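PDB 1K7J: protein yciO from Escherichia coli, which is of unknown function but belongs to the SUA5 (YrdC-like) family and may bind double-stranded RNA. Local coordinates for residues Q13-L16 with I17-V21; N83-F86 with R87-N91. All coordinates share one frame; numbering follows the deposited sequence.

Interaction 1: Q13-L16 with I17-V21; sequences QQRL and INQAV
The side chains of Arg15 and Gln19 lie side by side on one flank of the helix, pointing the same way, with the guanidinium and amide planes 65° apart. Gln19 NE2 stands obliquely to the guanidinium, 3.5 Å from Arg15 NH1; both are donors and form no hydrogen bond with each other, and NE2 also rests 3.6 Å from Arg15 CG. Leu16 CD2 lies over one guanidinium face, offset toward the rim. On the next flank Gln14 NE2 donates to Asn18 OD1 at 3.0 Å with a nearly straight N-H (165°). The acceptor lies in the Gln14 amide plane, whereas the donor sits well above the plane of the Asn18 side-chain carbonyl. With its chain bent about the CB-CG bond (chi2 62°), Gln14 folds back far enough to make this i to i+4 bond. An alanine in place of Gln19 would probably leave Arg15 CG and NH1 without their amide neighbour and the guanidinium freer to swing. Gln13, at the N-cap position, accepts hydrogen bonds from Ile17 N (O, 3.1 Å) and His8 N (OE1). Ile17 and Ala20 meet Leu132 of helix 127-136; Ala20 also reaches strand 170-173. Polar flanks around such an apolar face mark an amphipathic helix, here 14-25.

Interaction 2: N83-F86 with R87-N91; sequences NVAF and RLMKN
Phe86 swings its ring out from the amphipathic helix 83-90 with CG anti to the backbone N (chi1 -178°), and Lys90, its i+4 partner one turn on, places CG between its own N and carbonyl carbon (chi1 67°). Together these torsions set the lysine chain across the ring at about a right angle, with Lys90 CD 3.9 Å from Phe86 CE2. The approach is oblique, and it is the aliphatic part of the chain that touches. The same lysine torsion brings CG to 3.3 Å from Phe86 O, the carbonyl that accepts a hydrogen bond from Lys90 N.

The other side-chain pairs of this short helix are also i to i+4, and its inner side rests on the sheet. That side is carried by Ala85 and Met89, a selenomethionine: its terminal CE curls back to 4.1 Å from Ala85 CB. Both residues pack on Leu101 of strand 97-102, and Met89 also meets Phe99 there and Leu72 and Leu75 of helix 72-78. Leu72 in addition touches Phe86 and Lys90.

A further apolar pair, Val84 CG1 with Leu88 CD1, runs side by side at 4.1 Å; Val84 touches Asp190 and Leu88 touches Pro192. On the exposed side, Asn83 and Arg87 point the same way. Their contact is made by the arginine methylenes, CD standing 3.9 Å from Asn83 ND2, and no side-chain hydrogen bond joins the two. In the backbone of the same turn, Arg87 N donates to Asn83 O at 3.0 Å, with an N-H...O angle of 174°.

Interactions 1 and 2 are each a local, helix-internal contact, on helices 14-25 and 83-90, and share no secondary-structure element. Their centres lie 33 Å apart and their nearest atoms about 23 Å, so neither touches the other. Both are partly buried, each pairing an apolar inner side with an exposed polar one. The buried residues of 13-21 face helix 127-136 and strand 170-173; those of 83-91 face helix 72-78 and strand 97-102, elsewhere along the same mixed sheet. The side-chain chemistry differs: interaction 1 has an exposed amide-to-amide hydrogen bond, whereas interaction 2 joins Ala85 and Met89 as a buried apolar pair and Asn83-Arg87 and Phe86-Lys90 through exposed methylene contacts, with backbone bonds alone supplying hydrogen bonding between its segments.

Interaction 1: Q13-L16 with I17-V21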
ATOM      1  N   GLN A  13     -17.859  -3.154  -8.163  1.00 10.14           N
ATOM      2  CA  GLN A  13     -19.207  -3.081  -7.613  1.00 10.32           C
ATOM      3  C   GLN A  13     -19.132  -2.341  -6.282  1.00 10.38           C
ATOM      4  O   GLN A  13     -18.441  -2.773  -5.360  1.00  9.86           O
ATOM      5  CB  GLN A  13     -19.783  -4.488  -7.400  1.00 10.55           C
ATOM      6  CG  GLN A  13     -19.885  -5.326  -8.676  1.00 10.86           C
ATOM      7  CD  GLN A  13     -18.699  -6.252  -8.881  1.00 10.99           C
ATOM      8  OE1 GLN A  13     -17.547  -5.853  -8.713  1.00 10.14           O
ATOM      9  NE2 GLN A  13     -18.980  -7.497  -9.260  1.00 11.54           N
ATOM     10  N   GLN A  14     -19.847  -1.227  -6.184  1.00 10.68           N
ATOM     11  CA  GLN A  14     -19.827  -0.421  -4.968  1.00 10.96           C
ATOM     12  C   GLN A  14     -20.248  -1.194  -3.721  1.00 10.90           C
ATOM     13  O   GLN A  14     -19.722  -0.962  -2.632  1.00 11.24           O
ATOM     14  CB  GLN A  14     -20.721   0.807  -5.137  1.00 11.41           C
ATOM     15  CG  GLN A  14     -20.445   1.900  -4.122  1.00 12.08           C
ATOM     16  CD  GLN A  14     -19.038   2.447  -4.238  1.00 12.43           C
ATOM     17  OE1 GLN A  14     -18.600   2.833  -5.323  1.00 13.91           O
ATOM     18  NE2 GLN A  14     -18.322   2.491  -3.119  1.00 12.42           N
ATOM     19  N   ARG A  15     -21.199  -2.109  -3.873  1.00 11.16           N
ATOM     20  CA  ARG A  15     -21.674  -2.897  -2.740  1.00 11.72           C
ATOM     21  C   ARG A  15     -20.548  -3.694  -2.085  1.00 11.24           C
ATOM     22  O   ARG A  15     -20.447  -3.747  -0.858  1.00 11.47           O
ATOM     23  CB  ARG A  15     -22.780  -3.853  -3.193  1.00 12.61           C
ATOM     24  CG  ARG A  15     -23.300  -4.773  -2.103  1.00 14.43           C
ATOM     25  CD  ARG A  15     -24.346  -5.725  -2.657  1.00 15.24           C
ATOM     26  NE  ARG A  15     -23.784  -6.637  -3.651  1.00 16.08           N
ATOM     27  CZ  ARG A  15     -23.439  -7.897  -3.406  1.00 16.07           C
ATOM     28  NH1 ARG A  15     -23.602  -8.408  -2.191  1.00 16.36           N
ATOM     29  NH2 ARG A  15     -22.928  -8.647  -4.377  1.00 16.21           N
ATOM     30  N   LEU A  16     -19.703  -4.314  -2.905  1.00 10.57           N
ATOM     31  CA  LEU A  16     -18.601  -5.114  -2.378  1.00 10.13           C
ATOM     32  C   LEU A  16     -17.474  -4.229  -1.852  1.00  9.65           C
ATOM     33  O   LEU A  16     -16.817  -4.570  -0.867  1.00  9.56           O
ATOM     34  CB  LEU A  16     -18.088  -6.079  -3.452  1.00 10.35           C
ATOM     35  CG  LEU A  16     -19.138  -7.112  -3.884  1.00 10.66           C
ATOM     36  CD1 LEU A  16     -18.560  -8.045  -4.935  1.00 10.98           C
ATOM     37  CD2 LEU A  16     -19.605  -7.902  -2.664  1.00 11.39           C
ATOM     38  N   ILE A  17     -17.255  -3.091  -2.503  1.00  9.51           N
ATOM     39  CA  ILE A  17     -16.236  -2.154  -2.045  1.00  9.38           C
ATOM     40  C   ILE A  17     -16.647  -1.674  -0.652  1.00  9.54           C
ATOM     41  O   ILE A  17     -15.830  -1.630   0.268  1.00  9.11           O
ATOM     42  CB  ILE A  17     -16.130  -0.930  -2.988  1.00  8.43           C
ATOM     43  CG1 ILE A  17     -15.497  -1.346  -4.317  1.00  8.70           C
ATOM     44  CG2 ILE A  17     -15.320   0.183  -2.327  1.00  8.63           C
ATOM     45  CD1 ILE A  17     -14.043  -1.803  -4.198  1.00  8.49           C
ATOM     46  N   ASN A  18     -17.922  -1.328  -0.497  1.00 10.20           N
ATOM     47  CA  ASN A  18     -18.414  -0.855   0.793  1.00 10.74           C
ATOM     48  C   ASN A  18     -18.276  -1.920   1.875  1.00 10.64           C
ATOM     49  O   ASN A  18     -17.852  -1.624   2.993  1.00 10.84           O
ATOM     50  CB  ASN A  18     -19.872  -0.393   0.680  1.00 11.80           C
ATOM     51  CG  ASN A  18     -20.012   0.916  -0.080  1.00 12.74           C
ATOM     52  OD1 ASN A  18     -19.025   1.611  -0.324  1.00 13.17           O
ATOM     53  ND2 ASN A  18     -21.242   1.265  -0.446  1.00 14.06           N
ATOM     54  N   GLN A  19     -18.622  -3.162   1.549  1.00 10.92           N
ATOM     55  CA  GLN A  19     -18.497  -4.237   2.525  1.00 11.17           C
ATOM     56  C   GLN A  19     -17.034  -4.430   2.925  1.00 10.51           C
ATOM     57  O   GLN A  19     -16.728  -4.682   4.090  1.00 10.91           O
ATOM     58  CB  GLN A  19     -19.067  -5.543   1.967  1.00 12.75           C
ATOM     59  CG  GLN A  19     -20.584  -5.593   1.978  1.00 15.54           C
ATOM     60  CD  GLN A  19     -21.124  -6.908   1.455  1.00 17.36           C
ATOM     61  OE1 GLN A  19     -20.657  -7.981   1.839  1.00 18.27           O
ATOM     62  NE2 GLN A  19     -22.127  -6.834   0.584  1.00 18.52           N
ATOM     63  N   ALA A  20     -16.131  -4.303   1.958  1.00  9.79           N
ATOM     64  CA  ALA A  20     -14.706  -4.454   2.231  1.00  9.54           C
ATOM     65  C   ALA A  20     -14.251  -3.359   3.191  1.00  9.68           C
ATOM     66  O   ALA A  20     -13.516  -3.617   4.143  1.00 10.48           O
ATOM     67  CB  ALA A  20     -13.910  -4.375   0.930  1.00  9.13           C
ATOM     68  N   VAL A  21     -14.696  -2.133   2.938  1.00 10.59           N
ATOM     69  CA  VAL A  21     -14.327  -1.008   3.788  1.00 11.39           C
ATOM     70  C   VAL A  21     -14.885  -1.177   5.202  1.00 11.95           C
ATOM     71  O   VAL A  21     -14.242  -0.792   6.179  1.00 11.90           O
ATOM     72  CB  VAL A  21     -14.811   0.328   3.173  1.00 11.69           C
ATOM     73  CG1 VAL A  21     -14.693   1.457   4.192  1.00 12.45           C
ATOM     74  CG2 VAL A  21     -13.972   0.658   1.945  1.00 12.42           C
TER

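Interaction 2: N83-F86 with R87-N91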
ATOM      1  N   ASN A  83       9.583  21.315  -1.895  1.00 13.40           N
ATOM      2  CA  ASN A  83       9.601  21.595  -3.327  1.00 14.23           C
ATOM      3  C   ASN A  83      10.140  20.463  -4.197  1.00 13.53           C
ATOM      4  O   ASN A  83       9.508  20.079  -5.180  1.00 13.34           O
ATOM      5  CB  ASN A  83      10.408  22.865  -3.611  1.00 16.21           C
ATOM      6  CG  ASN A  83      10.386  23.250  -5.079  1.00 18.73           C
ATOM      7  OD1 ASN A  83       9.345  23.639  -5.617  1.00 20.02           O
ATOM      8  ND2 ASN A  83      11.534  23.134  -5.740  1.00 19.69           N
ATOM      9  N   VAL A  84      11.308  19.941  -3.840  1.00 13.06           N
ATOM     10  CA  VAL A  84      11.921  18.867  -4.611  1.00 13.02           C
ATOM     11  C   VAL A  84      10.998  17.657  -4.721  1.00 12.33           C
ATOM     12  O   VAL A  84      10.755  17.148  -5.819  1.00 12.61           O
ATOM     13  CB  VAL A  84      13.267  18.437  -3.984  1.00 13.62           C
ATOM     14  CG1 VAL A  84      13.777  17.169  -4.650  1.00 14.13           C
ATOM     15  CG2 VAL A  84      14.293  19.554  -4.150  1.00 14.23           C
ATOM     16  N   ALA A  85      10.474  17.212  -3.584  1.00 11.45           N
ATOM     17  CA  ALA A  85       9.583  16.058  -3.556  1.00 11.36           C
ATOM     18  C   ALA A  85       8.290  16.310  -4.326  1.00 11.54           C
ATOM     19  O   ALA A  85       7.827  15.451  -5.077  1.00 10.92           O
ATOM     20  CB  ALA A  85       9.261  15.684  -2.116  1.00 11.04           C
ATOM     21  N   PHE A  86       7.706  17.489  -4.135  1.00 11.67           N
ATOM     22  CA  PHE A  86       6.461  17.830  -4.809  1.00 12.37           C
ATOM     23  C   PHE A  86       6.583  17.772  -6.325  1.00 12.98           C
ATOM     24  O   PHE A  86       5.767  17.139  -6.997  1.00 13.11           O
ATOM     25  CB  PHE A  86       5.995  19.227  -4.405  1.00 12.69           C
ATOM     26  CG  PHE A  86       4.691  19.624  -5.028  1.00 14.07           C
ATOM     27  CD1 PHE A  86       3.504  19.010  -4.637  1.00 14.24           C
ATOM     28  CD2 PHE A  86       4.649  20.589  -6.031  1.00 14.97           C
ATOM     29  CE1 PHE A  86       2.291  19.352  -5.237  1.00 15.30           C
ATOM     30  CE2 PHE A  86       3.444  20.938  -6.635  1.00 15.49           C
ATOM     31  CZ  PHE A  86       2.264  20.318  -6.237  1.00 15.33           C
ATOM     32  N   ARG A  87       7.599  18.437  -6.863  1.00 13.76           N
ATOM     33  CA  ARG A  87       7.804  18.466  -8.305  1.00 14.71           C
ATOM     34  C   ARG A  87       8.010  17.074  -8.889  1.00 14.56           C
ATOM     35  O   ARG A  87       7.486  16.757  -9.958  1.00 15.85           O
ATOM     36  CB  ARG A  87       8.999  19.353  -8.650  1.00 16.74           C
ATOM     37  CG  ARG A  87       8.829  20.808  -8.252  1.00 19.07           C
ATOM     38  CD  ARG A  87       9.886  21.658  -8.936  1.00 21.30           C
ATOM     39  NE  ARG A  87       9.752  21.579 -10.388  1.00 22.85           N
ATOM     40  CZ  ARG A  87      10.704  21.918 -11.252  1.00 23.81           C
ATOM     41  NH1 ARG A  87      11.875  22.362 -10.815  1.00 24.51           N
ATOM     42  NH2 ARG A  87      10.483  21.806 -12.556  1.00 24.49           N
ATOM     43  N   LEU A  88       8.765  16.238  -8.189  1.00 13.45           N
ATOM     44  CA  LEU A  88       9.010  14.888  -8.674  1.00 13.20           C
ATOM     45  C   LEU A  88       7.754  14.026  -8.635  1.00 13.25           C
ATOM     46  O   LEU A  88       7.444  13.323  -9.597  1.00 14.30           O
ATOM     47  CB  LEU A  88      10.127  14.231  -7.859  1.00 13.05           C
ATOM     48  CG  LEU A  88      11.535  14.733  -8.191  1.00 12.87           C
ATOM     49  CD1 LEU A  88      12.531  14.237  -7.151  1.00 13.37           C
ATOM     50  CD2 LEU A  88      11.923  14.250  -9.586  1.00 13.75           C
HETATM   51  N   MSE A  89       7.011  14.085  -7.535  1.00 11.90           N
HETATM   52  CA  MSE A  89       5.814  13.263  -7.430  1.00 11.45           C
HETATM   53  C   MSE A  89       4.645  13.732  -8.285  1.00 11.92           C
HETATM   54  O   MSE A  89       3.878  12.912  -8.771  1.00 10.86           O
HETATM   55  CB  MSE A  89       5.372  13.145  -5.972  1.00 10.61           C
HETATM   56  CG  MSE A  89       6.376  12.427  -5.100  1.00 10.21           C
HETATM   57 SE   MSE A  89       5.679  12.154  -3.313  1.00 11.02          SE
HETATM   58  CE  MSE A  89       5.613  14.025  -2.750  1.00 10.31           C
ATOM     59  N   LYS A  90       4.508  15.040  -8.479  1.00 13.03           N
ATOM     60  CA  LYS A  90       3.399  15.559  -9.277  1.00 14.29           C
ATOM     61  C   LYS A  90       3.440  15.022 -10.705  1.00 14.22           C
ATOM     62  O   LYS A  90       2.407  14.895 -11.360  1.00 15.04           O
ATOM     63  CB  LYS A  90       3.424  17.092  -9.303  1.00 15.56           C
ATOM     64  CG  LYS A  90       4.615  17.688 -10.030  1.00 17.78           C
ATOM     65  CD  LYS A  90       4.624  19.208  -9.928  1.00 19.90           C
ATOM     66  CE  LYS A  90       5.841  19.799 -10.625  1.00 21.43           C
ATOM     67  NZ  LYS A  90       5.946  21.274 -10.409  1.00 22.33           N
ATOM     68  N   ASN A  91       4.637  14.700 -11.182  1.00 14.37           N
ATOM     69  CA  ASN A  91       4.797  14.188 -12.537  1.00 15.48           C
ATOM     70  C   ASN A  91       5.013  12.681 -12.582  1.00 15.00           C
ATOM     71  O   ASN A  91       5.295  12.116 -13.639  1.00 15.42           O
ATOM     72  CB  ASN A  91       5.967  14.894 -13.225  1.00 17.26           C
ATOM     73  CG  ASN A  91       5.701  16.371 -13.443  1.00 18.81           C
ATOM     74  OD1 ASN A  91       4.656  16.752 -13.972  1.00 19.59           O
ATOM     75  ND2 ASN A  91       6.650  17.209 -13.040  1.00 19.88           N
TER